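Local coordinates for hypothetical protein ybgI (Escherichia coli, Escherichia coli O157:H7, PDB 1NMO), which binds iron at a dinuclear site in a toroidal homohexamer and may take part in degrading radiation-damaged nucleotides, at residues I179-A183 / S202-L208; A189-V195 / H209-H215; N3-E7 / I91-G95; V35-G41 / D235-I241. All coordinates share one frame; numbering follows the deposited sequence.

Overall arrangement
Contacts 1 and 2 lie on one side of the chain's centre, and contacts 3 and 4 on the other, where they share a five-stranded sheet. Contacts 2 and 3 are buried, 1 and 4 partly so. Contact 2 joins parallel strands 189-192 and 209-212 by backbone bonds and leads to an iron ligand. Contact 1 packs two helices on the six-stranded sheet of contact 2, where Ile179 touches both Phe190 and Phe210; both contacts also meet a second subunit. Contact 4 is again a parallel strand pair, with a salt bridge besides aliphatic packing. Contact 3 instead fixes a helix to the sheet through buried polar side chains, and its Leu6 packs onto Ile38 of contact 4.

Contact 1 (I179-A183 / S202-L208)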
loop_
_atom_site.group_PDB
_atom_site.type_symbol
_atom_site.label_atom_id
_atom_site.label_comp_id
_atom_site.label_asym_id
_atom_site.label_seq_id
_atom_site.Cartn_x
_atom_site.Cartn_y
_atom_site.Cartn_z
ATOM N N ILE A 179 36.801 4.349 -0.025
ATOM C CA ILE A 179 36.769 3.188 0.793
ATOM C C ILE A 179 38.030 2.312 0.804
ATOM O O ILE A 179 38.395 1.736 1.864
ATOM C CB ILE A 179 35.551 2.317 0.451
ATOM C CG1 ILE A 179 35.473 1.168 1.470
ATOM C CG2 ILE A 179 35.633 1.763 -1.009
ATOM C CD1 ILE A 179 34.065 0.385 1.485
ATOM N N ASP A 180 38.726 2.189 -0.332
ATOM C CA ASP A 180 39.878 1.301 -0.337
ATOM C C ASP A 180 41.008 1.913 0.462
ATOM O O ASP A 180 41.654 1.223 1.270
ATOM C CB ASP A 180 40.367 1.027 -1.723
ATOM C CG ASP A 180 39.429 0.144 -2.519
ATOM O OD1 ASP A 180 38.580 -0.596 -1.937
ATOM O OD2 ASP A 180 39.585 0.216 -3.771
ATOM N N SER A 181 41.240 3.206 0.261
ATOM C CA SER A 181 42.293 3.795 1.005
ATOM C C SER A 181 41.958 3.715 2.522
ATOM O O SER A 181 42.873 3.616 3.338
ATOM C CB SER A 181 42.518 5.215 0.517
ATOM O OG SER A 181 42.127 6.071 1.543
ATOM N N ALA A 182 40.688 3.733 2.930
ATOM C CA ALA A 182 40.416 3.608 4.378
ATOM C C ALA A 182 40.697 2.209 4.792
ATOM O O ALA A 182 41.182 2.000 5.851
ATOM C CB ALA A 182 38.984 3.939 4.713
ATOM N N ALA A 183 40.349 1.207 3.991
ATOM C CA ALA A 183 40.641 -0.178 4.380
ATOM C C ALA A 183 42.173 -0.414 4.649
ATOM O O ALA A 183 42.593 -1.112 5.587
ATOM C CB ALA A 183 40.149 -1.143 3.257
ATOM N N SER A 202 34.325 -3.863 -2.261
ATOM C CA SER A 202 35.389 -3.399 -1.361
ATOM C C SER A 202 35.021 -3.674 0.083
ATOM O O SER A 202 35.854 -4.140 0.835
ATOM C CB SER A 202 35.649 -1.904 -1.532
ATOM O OG SER A 202 36.115 -1.634 -2.850
ATOM N N ALA A 203 33.769 -3.413 0.464
ATOM C CA ALA A 203 33.307 -3.623 1.835
ATOM C C ALA A 203 33.464 -5.062 2.202
ATOM O O ALA A 203 34.047 -5.411 3.275
ATOM C CB ALA A 203 31.846 -3.247 1.956
ATOM N N ARG A 204 32.956 -5.906 1.294
ATOM C CA ARG A 204 32.994 -7.340 1.478
ATOM C C ARG A 204 34.411 -7.967 1.512
ATOM O O ARG A 204 34.724 -8.723 2.422
ATOM C CB ARG A 204 32.178 -8.039 0.363
ATOM C CG ARG A 204 30.664 -7.958 0.527
ATOM C CD ARG A 204 29.931 -8.500 -0.782
ATOM N NE ARG A 204 28.458 -8.367 -0.676
ATOM C CZ ARG A 204 27.633 -8.632 -1.699
ATOM N NH1 ARG A 204 28.149 -9.030 -2.873
ATOM N NH2 ARG A 204 26.285 -8.547 -1.564
ATOM N N GLU A 205 35.231 -7.652 0.511
ATOM C CA GLU A 205 36.548 -8.247 0.371
ATOM C C GLU A 205 37.626 -7.771 1.318
ATOM O O GLU A 205 38.665 -8.432 1.487
ATOM C CB GLU A 205 36.986 -8.123 -1.085
ATOM C CG GLU A 205 36.206 -9.153 -1.972
ATOM C CD GLU A 205 36.503 -8.970 -3.495
ATOM O OE1 GLU A 205 37.676 -8.778 -3.907
ATOM O OE2 GLU A 205 35.556 -8.990 -4.312
ATOM N N GLN A 206 37.376 -6.638 1.962
ATOM C CA GLN A 206 38.334 -6.113 2.931
ATOM C C GLN A 206 37.773 -6.179 4.349
ATOM O O GLN A 206 38.406 -5.680 5.270
ATOM C CB GLN A 206 38.809 -4.692 2.539
ATOM C CG GLN A 206 39.732 -4.708 1.277
ATOM C CD GLN A 206 39.906 -3.309 0.562
ATOM O OE1 GLN A 206 38.997 -2.447 0.580
ATOM N NE2 GLN A 206 41.047 -3.119 -0.116
ATOM N N GLY A 207 36.605 -6.806 4.543
ATOM C CA GLY A 207 36.076 -6.941 5.905
ATOM C C GLY A 207 35.671 -5.712 6.747
ATOM O O GLY A 207 35.885 -5.651 7.969
ATOM N N LEU A 208 35.073 -4.688 6.137
ATOM C CA LEU A 208 34.637 -3.581 6.970
ATOM C C LEU A 208 33.147 -3.314 6.717
ATOM O O LEU A 208 32.587 -3.738 5.711
ATOM C CB LEU A 208 35.462 -2.330 6.737
ATOM C CG LEU A 208 35.412 -1.763 5.335
ATOM C CD1 LEU A 208 36.066 -0.367 5.273
ATOM C CD2 LEU A 208 36.168 -2.671 4.467
#
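Ser202 and Asp180 make the polar link between the two helices: Ser202 OG donates to Asp180 OD1 at 2.8 Å, reaching the syn side of the carboxylate 19° out of its plane. A short hydroxyl suits helices this close, the CA atoms of Asp180 and Ser202 being 6.6 Å apart. Next to the bond the contact turns apolar. Ile179 lays its CG2 methyl against Ser202 CB at 3.7 Å, while its other branch, with CG1 swung away from the backbone N (chi1 -173°), runs across the gap. Along that branch CG1 meets Leu208 CD1 at 4.1 Å, and the terminal CD1 lies 4.3 Å from Ala203 CB. Alanine keeps both helices slim: Ala183 CB points at the other segment, against the side chain of Gln206 and, at 4.4 Å, Leu208 CD2. The two helices, 179-185 and 197-205, lie side by side on one face of a mixed beta sheet, the second as the crossover of a beta-alpha-beta unit. It ends in a Schellman motif, with Leu208 N bonded to Ala203 O and positive phi, which suits glycine, at Gly207, turning Leu208 back against the helix. On the sheet side, Phe190 and Phe210 pack on Ile179. On the outer side, Met78 of a second subunit packs on Asp180, Ser202 and Gln206, and its Arg82 forms a salt bridge with Glu205.

Contact 2 (A189-V195 / H209-H215). With FE (Fe (III) ion), chain G.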
loop_
_atom_site.group_PDB
_atom_site.type_symbol
_atom_site.label_atom_id
_atom_site.label_comp_id
_atom_site.label_asym_id
_atom_site.label_seq_id
_atom_site.Cartn_x
_atom_site.Cartn_y
_atom_site.Cartn_z
ATOM N N ALA A 189 34.802 0.468 10.158
ATOM C CA ALA A 189 33.678 0.916 9.322
ATOM C C ALA A 189 34.046 2.162 8.522
ATOM O O ALA A 189 34.964 2.933 8.937
ATOM C CB ALA A 189 32.498 1.170 10.182
ATOM N N PHE A 190 33.397 2.331 7.362
ATOM C CA PHE A 190 33.613 3.533 6.484
ATOM C C PHE A 190 32.230 4.004 6.190
ATOM O O PHE A 190 31.359 3.188 5.834
ATOM C CB PHE A 190 34.343 3.200 5.161
ATOM C CG PHE A 190 34.485 4.380 4.243
ATOM C CD1 PHE A 190 35.244 5.491 4.606
ATOM C CD2 PHE A 190 33.851 4.392 2.977
ATOM C CE1 PHE A 190 35.399 6.616 3.740
ATOM C CE2 PHE A 190 33.992 5.476 2.116
ATOM C CZ PHE A 190 34.781 6.619 2.497
ATOM N N ILE A 191 31.995 5.306 6.350
ATOM C CA ILE A 191 30.682 5.921 6.153
ATOM C C ILE A 191 30.752 6.999 5.103
ATOM O O ILE A 191 31.654 7.852 5.182
ATOM C CB ILE A 191 30.219 6.666 7.446
ATOM C CG1 ILE A 191 30.293 5.733 8.609
ATOM C CG2 ILE A 191 28.735 7.211 7.312
ATOM C CD1 ILE A 191 30.015 6.429 9.889
ATOM N N THR A 192 29.876 7.027 4.098
ATOM C CA THR A 192 30.035 8.184 3.202
ATOM C C THR A 192 28.629 8.506 2.782
ATOM O O THR A 192 27.713 8.120 3.485
ATOM C CB THR A 192 30.927 7.867 2.045
ATOM O OG1 THR A 192 31.032 9.038 1.222
ATOM C CG2 THR A 192 30.338 6.731 1.193
ATOM N N GLY A 193 28.402 9.188 1.667
ATOM C CA GLY A 193 26.993 9.469 1.338
ATOM C C GLY A 193 26.384 8.540 0.284
ATOM O O GLY A 193 25.311 7.987 0.435
ATOM N N GLU A 194 27.100 8.368 -0.810
ATOM C CA GLU A 194 26.612 7.555 -1.910
ATOM C C GLU A 194 27.331 6.216 -1.967
ATOM O O GLU A 194 28.279 5.964 -1.202
ATOM C CB GLU A 194 26.848 8.301 -3.213
ATOM C CG GLU A 194 26.529 9.730 -3.183
ATOM C CD GLU A 194 26.383 10.266 -4.601
ATOM O OE1 GLU A 194 26.697 9.460 -5.512
ATOM O OE2 GLU A 194 25.961 11.466 -4.822
ATOM N N VAL A 195 26.872 5.364 -2.889
ATOM C CA VAL A 195 27.430 4.045 -3.088
ATOM C C VAL A 195 27.487 3.736 -4.601
ATOM O O VAL A 195 26.607 4.174 -5.372
ATOM C CB VAL A 195 26.581 2.960 -2.342
ATOM C CG1 VAL A 195 25.225 2.756 -3.035
ATOM C CG2 VAL A 195 27.324 1.615 -2.262
ATOM N N HIS A 209 32.516 -2.688 7.704
ATOM C CA HIS A 209 31.139 -2.321 7.646
ATOM C C HIS A 209 31.095 -1.094 6.764
ATOM O O HIS A 209 31.880 -0.162 6.994
ATOM C CB HIS A 209 30.638 -1.924 9.044
ATOM C CG HIS A 209 30.423 -3.084 9.961
ATOM N ND1 HIS A 209 29.352 -3.945 9.829
ATOM C CD2 HIS A 209 31.181 -3.567 10.986
ATOM C CE1 HIS A 209 29.458 -4.924 10.724
ATOM N NE2 HIS A 209 30.558 -4.715 11.437
ATOM N N PHE A 210 30.175 -1.053 5.791
ATOM C CA PHE A 210 30.077 0.125 4.932
ATOM C C PHE A 210 28.655 0.681 5.036
ATOM O O PHE A 210 27.725 -0.107 5.064
ATOM C CB PHE A 210 30.400 -0.204 3.449
ATOM C CG PHE A 210 29.972 0.859 2.543
ATOM C CD1 PHE A 210 30.643 2.075 2.520
ATOM C CD2 PHE A 210 28.822 0.713 1.780
ATOM C CE1 PHE A 210 30.193 3.159 1.747
ATOM C CE2 PHE A 210 28.357 1.793 1.003
ATOM C CZ PHE A 210 29.055 3.016 0.998
ATOM N N TYR A 211 28.509 1.999 5.097
ATOM C CA TYR A 211 27.217 2.693 5.213
ATOM C C TYR A 211 27.189 3.774 4.131
ATOM O O TYR A 211 28.167 4.539 4.018
ATOM C CB TYR A 211 27.079 3.451 6.557
ATOM C CG TYR A 211 27.208 2.538 7.720
ATOM C CD1 TYR A 211 28.430 2.084 8.124
ATOM C CD2 TYR A 211 26.062 1.995 8.297
ATOM C CE1 TYR A 211 28.514 1.054 9.083
ATOM C CE2 TYR A 211 26.114 1.014 9.247
ATOM C CZ TYR A 211 27.344 0.524 9.643
ATOM O OH TYR A 211 27.358 -0.522 10.597
ATOM N N ALA A 212 26.088 3.846 3.348
ATOM C CA ALA A 212 25.970 4.896 2.317
ATOM C C ALA A 212 24.858 5.627 3.015
ATOM O O ALA A 212 23.715 5.189 2.944
ATOM C CB ALA A 212 25.507 4.309 1.016
ATOM N N ALA A 213 25.167 6.720 3.726
ATOM C CA ALA A 213 24.150 7.355 4.557
ATOM C C ALA A 213 23.358 8.424 3.907
ATOM O O ALA A 213 22.557 9.079 4.591
ATOM C CB ALA A 213 24.764 7.877 5.817
ATOM N N GLY A 214 23.567 8.601 2.592
ATOM C CA GLY A 214 22.845 9.625 1.853
ATOM C C GLY A 214 23.692 10.828 1.511
ATOM O O GLY A 214 24.380 11.350 2.369
ATOM N N HIS A 215 23.636 11.323 0.279
ATOM C CA HIS A 215 24.454 12.486 -0.067
ATOM C C HIS A 215 23.973 13.759 0.608
ATOM O O HIS A 215 24.736 14.488 1.325
ATOM C CB HIS A 215 24.475 12.738 -1.569
ATOM C CG HIS A 215 25.540 13.703 -1.967
ATOM N ND1 HIS A 215 26.435 13.460 -2.995
ATOM C CD2 HIS A 215 25.815 14.946 -1.520
ATOM C CE1 HIS A 215 27.203 14.523 -3.180
ATOM N NE2 HIS A 215 26.847 15.438 -2.291
HETATM FE FE FE G . 28.391 17.077 -2.097
#
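Phe190 and Phe210 stand side by side on one face of the sheet, with Phe190 CD2 4.0 Å from Phe210 CD1. Both have CG anti to the backbone N (chi1 176° and 165°), which sends the two rings off their strands in the same direction. Thr192 CG2 lies at the ring edge, 3.6 Å from Phe210 CE1, whereas Val195 comes in obliquely, its CG2 3.4 Å from Phe210 CE2. On the other face Tyr211 slants across Ile191, and its CE1 edge meets Ala189 CB at 4.1 Å; small Ala189 leaves room for the ring, whose OH bonds to Gly139 O. Backbone bonds alternate between the strands, as in Thr192 N to Tyr211 O at 3.0 Å, and continue past the strand ends to Gly193 O, which Gly214 N meets on a lone pair. Glycine suits both turning positions: Gly193 has no room for a side chain beside Gly214 O, and the backbone angles of Gly214 leave none beside the preceding carbonyl O. Beyond them Glu194 stretches across to His215, whose ND1 donates to OE2 at 2.7 Å on the anti side of a carboxylate turned 59° from the ring. Glu197 N of a second subunit also donates to Glu194 OE2 and probably helps hold the carboxylate; the ND1 bond and the iron on NE2, at 2.3 Å, limit the ring's rotation. His64 and Glu219 complete the protein ligands of this ion. The two strands, with helix 197-205 between them, form a beta-alpha-beta unit that delivers a histidine to the dinuclear metal site.

Contact 3 (N3-E7 / I91-G95)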
loop_
_atom_site.group_PDB
_atom_site.type_symbol
_atom_site.label_atom_id
_atom_site.label_comp_id
_atom_site.label_asym_id
_atom_site.label_seq_id
_atom_site.Cartn_x
_atom_site.Cartn_y
_atom_site.Cartn_z
ATOM N N ASN A 3 28.365 42.639 -0.126
ATOM C CA ASN A 3 28.551 41.310 -0.655
ATOM C C ASN A 3 30.022 40.868 -0.754
ATOM O O ASN A 3 30.333 39.712 -0.501
ATOM C CB ASN A 3 27.871 41.156 -2.016
ATOM C CG ASN A 3 28.220 42.296 -2.975
ATOM O OD1 ASN A 3 28.933 43.197 -2.595
ATOM N ND2 ASN A 3 27.693 42.267 -4.187
ATOM N N THR A 4 30.950 41.776 -1.063
ATOM C CA THR A 4 32.359 41.329 -1.213
ATOM C C THR A 4 33.083 41.120 0.123
ATOM O O THR A 4 34.091 40.416 0.195
ATOM C CB THR A 4 33.117 42.328 -1.981
ATOM O OG1 THR A 4 32.822 43.604 -1.390
ATOM C CG2 THR A 4 32.722 42.305 -3.489
ATOM N N GLU A 5 32.578 41.773 1.162
ATOM C CA GLU A 5 33.107 41.672 2.505
ATOM C C GLU A 5 32.643 40.354 3.005
ATOM O O GLU A 5 33.419 39.624 3.527
ATOM C CB GLU A 5 32.492 42.737 3.412
ATOM C CG GLU A 5 33.434 43.873 3.648
ATOM C CD GLU A 5 32.719 45.198 3.906
ATOM O OE1 GLU A 5 31.570 45.259 4.442
ATOM O OE2 GLU A 5 33.349 46.206 3.592
ATOM N N LEU A 6 31.362 40.020 2.843
ATOM C CA LEU A 6 30.923 38.715 3.319
ATOM C C LEU A 6 31.637 37.609 2.532
ATOM O O LEU A 6 31.872 36.555 3.061
ATOM C CB LEU A 6 29.409 38.582 3.213
ATOM C CG LEU A 6 28.683 37.218 3.373
ATOM C CD1 LEU A 6 28.989 36.629 4.798
ATOM C CD2 LEU A 6 27.168 37.372 3.172
ATOM N N GLU A 7 32.053 37.820 1.289
ATOM C CA GLU A 7 32.707 36.725 0.614
ATOM C C GLU A 7 34.070 36.609 1.286
ATOM O O GLU A 7 34.529 35.499 1.685
ATOM C CB GLU A 7 32.869 37.018 -0.888
ATOM C CG GLU A 7 33.851 36.076 -1.624
ATOM C CD GLU A 7 34.066 36.526 -3.081
ATOM O OE1 GLU A 7 34.262 37.741 -3.266
ATOM O OE2 GLU A 7 34.031 35.698 -4.041
ATOM N N ILE A 91 19.724 38.837 -6.235
ATOM C CA ILE A 91 20.134 38.010 -5.117
ATOM C C ILE A 91 21.575 37.509 -5.352
ATOM O O ILE A 91 21.838 36.948 -6.403
ATOM C CB ILE A 91 19.197 36.798 -4.993
ATOM C CG1 ILE A 91 17.796 37.205 -4.597
ATOM C CG2 ILE A 91 19.714 35.846 -3.969
ATOM C CD1 ILE A 91 16.848 36.010 -4.448
ATOM N N ASN A 92 22.508 37.760 -4.422
ATOM C CA ASN A 92 23.883 37.185 -4.497
ATOM C C ASN A 92 23.941 35.628 -4.267
ATOM O O ASN A 92 23.394 35.118 -3.277
ATOM C CB ASN A 92 24.789 37.816 -3.416
ATOM C CG ASN A 92 24.932 39.299 -3.601
ATOM O OD1 ASN A 92 25.872 39.769 -4.238
ATOM N ND2 ASN A 92 23.953 40.056 -3.113
ATOM N N LEU A 93 24.562 34.841 -5.141
ATOM C CA LEU A 93 24.672 33.405 -4.780
ATOM C C LEU A 93 26.119 33.162 -4.437
ATOM O O LEU A 93 27.004 33.501 -5.239
ATOM C CB LEU A 93 24.382 32.453 -5.929
ATOM C CG LEU A 93 24.741 30.978 -5.663
ATOM C CD1 LEU A 93 23.686 30.435 -4.713
ATOM C CD2 LEU A 93 24.686 30.131 -6.949
ATOM N N TYR A 94 26.391 32.588 -3.256
ATOM C CA TYR A 94 27.766 32.227 -2.882
ATOM C C TYR A 94 27.633 30.730 -2.697
ATOM O O TYR A 94 26.523 30.255 -2.342
ATOM C CB TYR A 94 28.178 32.771 -1.499
ATOM C CG TYR A 94 28.112 34.292 -1.271
ATOM C CD1 TYR A 94 26.913 34.931 -1.153
ATOM C CD2 TYR A 94 29.282 35.055 -1.149
ATOM C CE1 TYR A 94 26.837 36.317 -0.896
ATOM C CE2 TYR A 94 29.234 36.448 -0.909
ATOM C CZ TYR A 94 28.010 37.063 -0.771
ATOM O OH TYR A 94 27.964 38.419 -0.442
ATOM N N GLY A 95 28.734 30.002 -2.945
ATOM C CA GLY A 95 28.843 28.558 -2.726
ATOM C C GLY A 95 30.289 28.255 -2.234
ATOM O O GLY A 95 31.240 28.943 -2.661
#
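The first torsions of Asn3 and Tyr94 set up the contact. Asn3 CG lies between its backbone N and carbonyl carbon (chi1 49°), which swings the amide toward Asn92, while Tyr94 CG lies beside its own N (chi1 -58°) and aims the ring at the first turn of the helix. There Tyr94 OH donates to the backbone Asn3 O at 2.7 Å, lying in the carbonyl plane on a lone pair. The same oxygen accepts the helical bond from Glu7 N at 3.1 Å, so two donors hold it. A tyrosine suits the spot because its length spans the space between strand and helix and its hydroxyl finds a buried acceptor at the end. The ring also packs: Glu7 CB comes to its edge, 3.7 Å from CE2, and Leu6 CD2 approaches CZ obliquely at 4.0 Å. Glu7's carboxylate turns elsewhere, to Leu27 N. Next to the tyrosine, Asn3 ND2 donates to Asn92 OD1 at 3.1 Å, the acceptor lying almost in the plane of the donating amide; the two amides stand nearly perpendicular. Asn92 suits a buried place with several partners, for OD1 also accepts from Gly31 N and ND2 donates to Lys32 O and Asp58 O. These bonds probably fix its amide and let it present OD1 to Asn3. The axes of helix segment 3-7 and strand 92-95 lie 10.6 Å apart at closest and 9° from parallel, as with a helix covering an alpha/beta sheet, and alternate residues Asn92 and Tyr94 face it from a strand flanked by 26-29 and 59-62.

Contact 4 (V35-G41 / D235-I241); sequences VQKIVTG and DLDVTFI
Ile38 and Val238 stand side by side on one face of two parallel strands. From CB outward, Ile38 meets aliphatic carbons: CB lies 4.0 Å from Val238 CG2, the CG2 methyl 4.2 Å from Val238 CG1, and the CD1 tip 3.9 Å from Leu236 CD1. With chi1 at -54°, CG1 sits beside the backbone N and carries CD1 back toward Leu236. A branched aliphatic residue suits a buried strand position, and Leu6 of helix 3-13 also packs on that tip. Further along, Thr40 turns its CG2 tightly onto Val238 CG1 at 3.5 Å, while OG1 lies at the edge of the Phe240 ring and bonds to Ser227 OG. The backbone is tied in alternation, Ile38 N to Asp237 O at 2.8 Å and Thr239 N to Ile38 O at 2.7 Å. On the other face, Lys37 bends at chi2 to form a salt bridge from Lys37 NZ to Asp237 OD2, modelled shorter than is likely. Strand 237-240 is the outermost of its sheet in this chain; helix 221-233 covers the Thr40 and Phe240 side, helix 46-54 packs on Val39 and Ile241, and strand 59-62 flanks 37-41 on its other edge.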
loop_
_atom_site.group_PDB
_atom_site.type_symbol
_atom_site.label_atom_id
_atom_site.label_comp_id
_atom_site.label_asym_id
_atom_site.label_seq_id
_atom_site.Cartn_x
_atom_site.Cartn_y
_atom_site.Cartn_z
ATOM N N VAL A 35 24.111 43.222 1.703
ATOM C CA VAL A 35 23.491 41.955 2.133
ATOM C C VAL A 35 23.171 41.928 3.628
ATOM O O VAL A 35 24.065 42.103 4.468
ATOM C CB VAL A 35 24.432 40.758 1.850
ATOM C CG1 VAL A 35 23.911 39.537 2.629
ATOM C CG2 VAL A 35 24.486 40.436 0.333
ATOM N N GLN A 36 21.913 41.719 3.962
ATOM C CA GLN A 36 21.463 41.643 5.341
ATOM C C GLN A 36 20.707 40.348 5.650
ATOM O O GLN A 36 20.952 39.713 6.681
ATOM C CB GLN A 36 20.532 42.798 5.704
ATOM C CG GLN A 36 19.836 42.556 7.080
ATOM C CD GLN A 36 20.854 42.306 8.306
ATOM O OE1 GLN A 36 20.477 41.691 9.383
ATOM N NE2 GLN A 36 22.136 42.798 8.153
ATOM N N LYS A 37 19.803 39.939 4.764
ATOM C CA LYS A 37 18.957 38.750 4.959
ATOM C C LYS A 37 19.538 37.578 4.139
ATOM O O LYS A 37 19.750 37.732 2.927
ATOM C CB LYS A 37 17.523 39.127 4.510
ATOM C CG LYS A 37 16.518 37.987 4.572
ATOM C CD LYS A 37 15.706 37.925 5.863
ATOM C CE LYS A 37 15.012 36.538 5.993
ATOM N NZ LYS A 37 14.657 36.098 7.468
ATOM N N ILE A 38 19.828 36.430 4.773
ATOM C CA ILE A 38 20.461 35.337 4.038
ATOM C C ILE A 38 19.789 33.967 4.214
ATOM O O ILE A 38 19.449 33.580 5.359
ATOM C CB ILE A 38 21.941 35.207 4.473
ATOM C CG1 ILE A 38 22.652 36.526 4.329
ATOM C CG2 ILE A 38 22.684 34.330 3.580
ATOM C CD1 ILE A 38 24.154 36.319 4.370
ATOM N N VAL A 39 19.582 33.268 3.085
ATOM C CA VAL A 39 19.020 31.938 3.043
ATOM C C VAL A 39 20.178 30.987 2.575
ATOM O O VAL A 39 20.930 31.306 1.618
ATOM C CB VAL A 39 17.793 31.878 2.037
ATOM C CG1 VAL A 39 17.617 30.434 1.457
ATOM C CG2 VAL A 39 16.512 32.386 2.726
ATOM N N THR A 40 20.324 29.848 3.278
ATOM C CA THR A 40 21.346 28.883 3.015
ATOM C C THR A 40 20.712 27.506 2.918
ATOM O O THR A 40 19.584 27.286 3.408
ATOM C CB THR A 40 22.382 28.873 4.159
ATOM O OG1 THR A 40 21.790 28.303 5.347
ATOM C CG2 THR A 40 22.864 30.310 4.441
ATOM N N GLY A 41 21.415 26.575 2.249
ATOM C CA GLY A 41 20.908 25.216 2.105
ATOM C C GLY A 41 21.986 24.403 1.480
ATOM O O GLY A 41 22.995 24.982 1.126
ATOM N N ASP A 235 25.771 40.516 12.322
ATOM C CA ASP A 235 24.404 41.000 12.561
ATOM C C ASP A 235 23.419 40.597 11.466
ATOM O O ASP A 235 22.213 40.977 11.468
ATOM C CB ASP A 235 24.430 42.535 12.753
ATOM C CG ASP A 235 25.399 42.957 13.905
ATOM O OD1 ASP A 235 25.296 42.335 15.040
ATOM O OD2 ASP A 235 26.258 43.885 13.682
ATOM N N LEU A 236 23.949 39.780 10.559
ATOM C CA LEU A 236 23.212 39.263 9.414
ATOM C C LEU A 236 22.119 38.356 9.914
ATOM O O LEU A 236 22.286 37.715 10.924
ATOM C CB LEU A 236 24.140 38.444 8.534
ATOM C CG LEU A 236 25.277 39.181 7.849
ATOM C CD1 LEU A 236 26.169 38.150 7.189
ATOM C CD2 LEU A 236 24.730 40.234 6.849
ATOM N N ASP A 237 21.001 38.282 9.204
ATOM C CA ASP A 237 19.946 37.385 9.600
ATOM C C ASP A 237 20.085 36.124 8.663
ATOM O O ASP A 237 19.616 36.177 7.521
ATOM C CB ASP A 237 18.598 38.102 9.388
ATOM C CG ASP A 237 17.400 37.162 9.521
ATOM O OD1 ASP A 237 17.528 36.197 10.304
ATOM O OD2 ASP A 237 16.317 37.375 8.888
ATOM N N VAL A 238 20.680 35.017 9.133
ATOM C CA VAL A 238 20.857 33.842 8.291
ATOM C C VAL A 238 19.921 32.703 8.646
ATOM O O VAL A 238 19.850 32.310 9.818
ATOM C CB VAL A 238 22.303 33.352 8.374
ATOM C CG1 VAL A 238 22.573 32.356 7.255
ATOM C CG2 VAL A 238 23.262 34.566 8.217
ATOM N N THR A 239 19.183 32.157 7.658
ATOM C CA THR A 239 18.225 31.078 7.920
ATOM C C THR A 239 18.556 29.864 7.049
ATOM O O THR A 239 18.406 29.905 5.842
ATOM C CB THR A 239 16.772 31.529 7.550
ATOM O OG1 THR A 239 16.426 32.718 8.276
ATOM C CG2 THR A 239 15.733 30.468 7.932
ATOM N N PHE A 240 18.987 28.770 7.661
ATOM C CA PHE A 240 19.280 27.522 6.940
ATOM C C PHE A 240 17.999 26.737 6.604
ATOM O O PHE A 240 17.241 26.399 7.521
ATOM C CB PHE A 240 20.164 26.616 7.787
ATOM C CG PHE A 240 20.257 25.200 7.273
ATOM C CD1 PHE A 240 20.670 24.942 5.981
ATOM C CD2 PHE A 240 19.901 24.117 8.081
ATOM C CE1 PHE A 240 20.715 23.634 5.493
ATOM C CE2 PHE A 240 19.956 22.801 7.568
ATOM C CZ PHE A 240 20.353 22.571 6.284
ATOM N N ILE A 241 17.749 26.465 5.314
ATOM C CA ILE A 241 16.566 25.690 4.880
ATOM C C ILE A 241 16.953 24.301 4.366
ATOM O O ILE A 241 17.748 24.198 3.403
ATOM C CB ILE A 241 15.817 26.411 3.754
ATOM C CG1 ILE A 241 15.427 27.787 4.254
ATOM C CG2 ILE A 241 14.502 25.651 3.398
ATOM C CD1 ILE A 241 14.397 28.486 3.359
#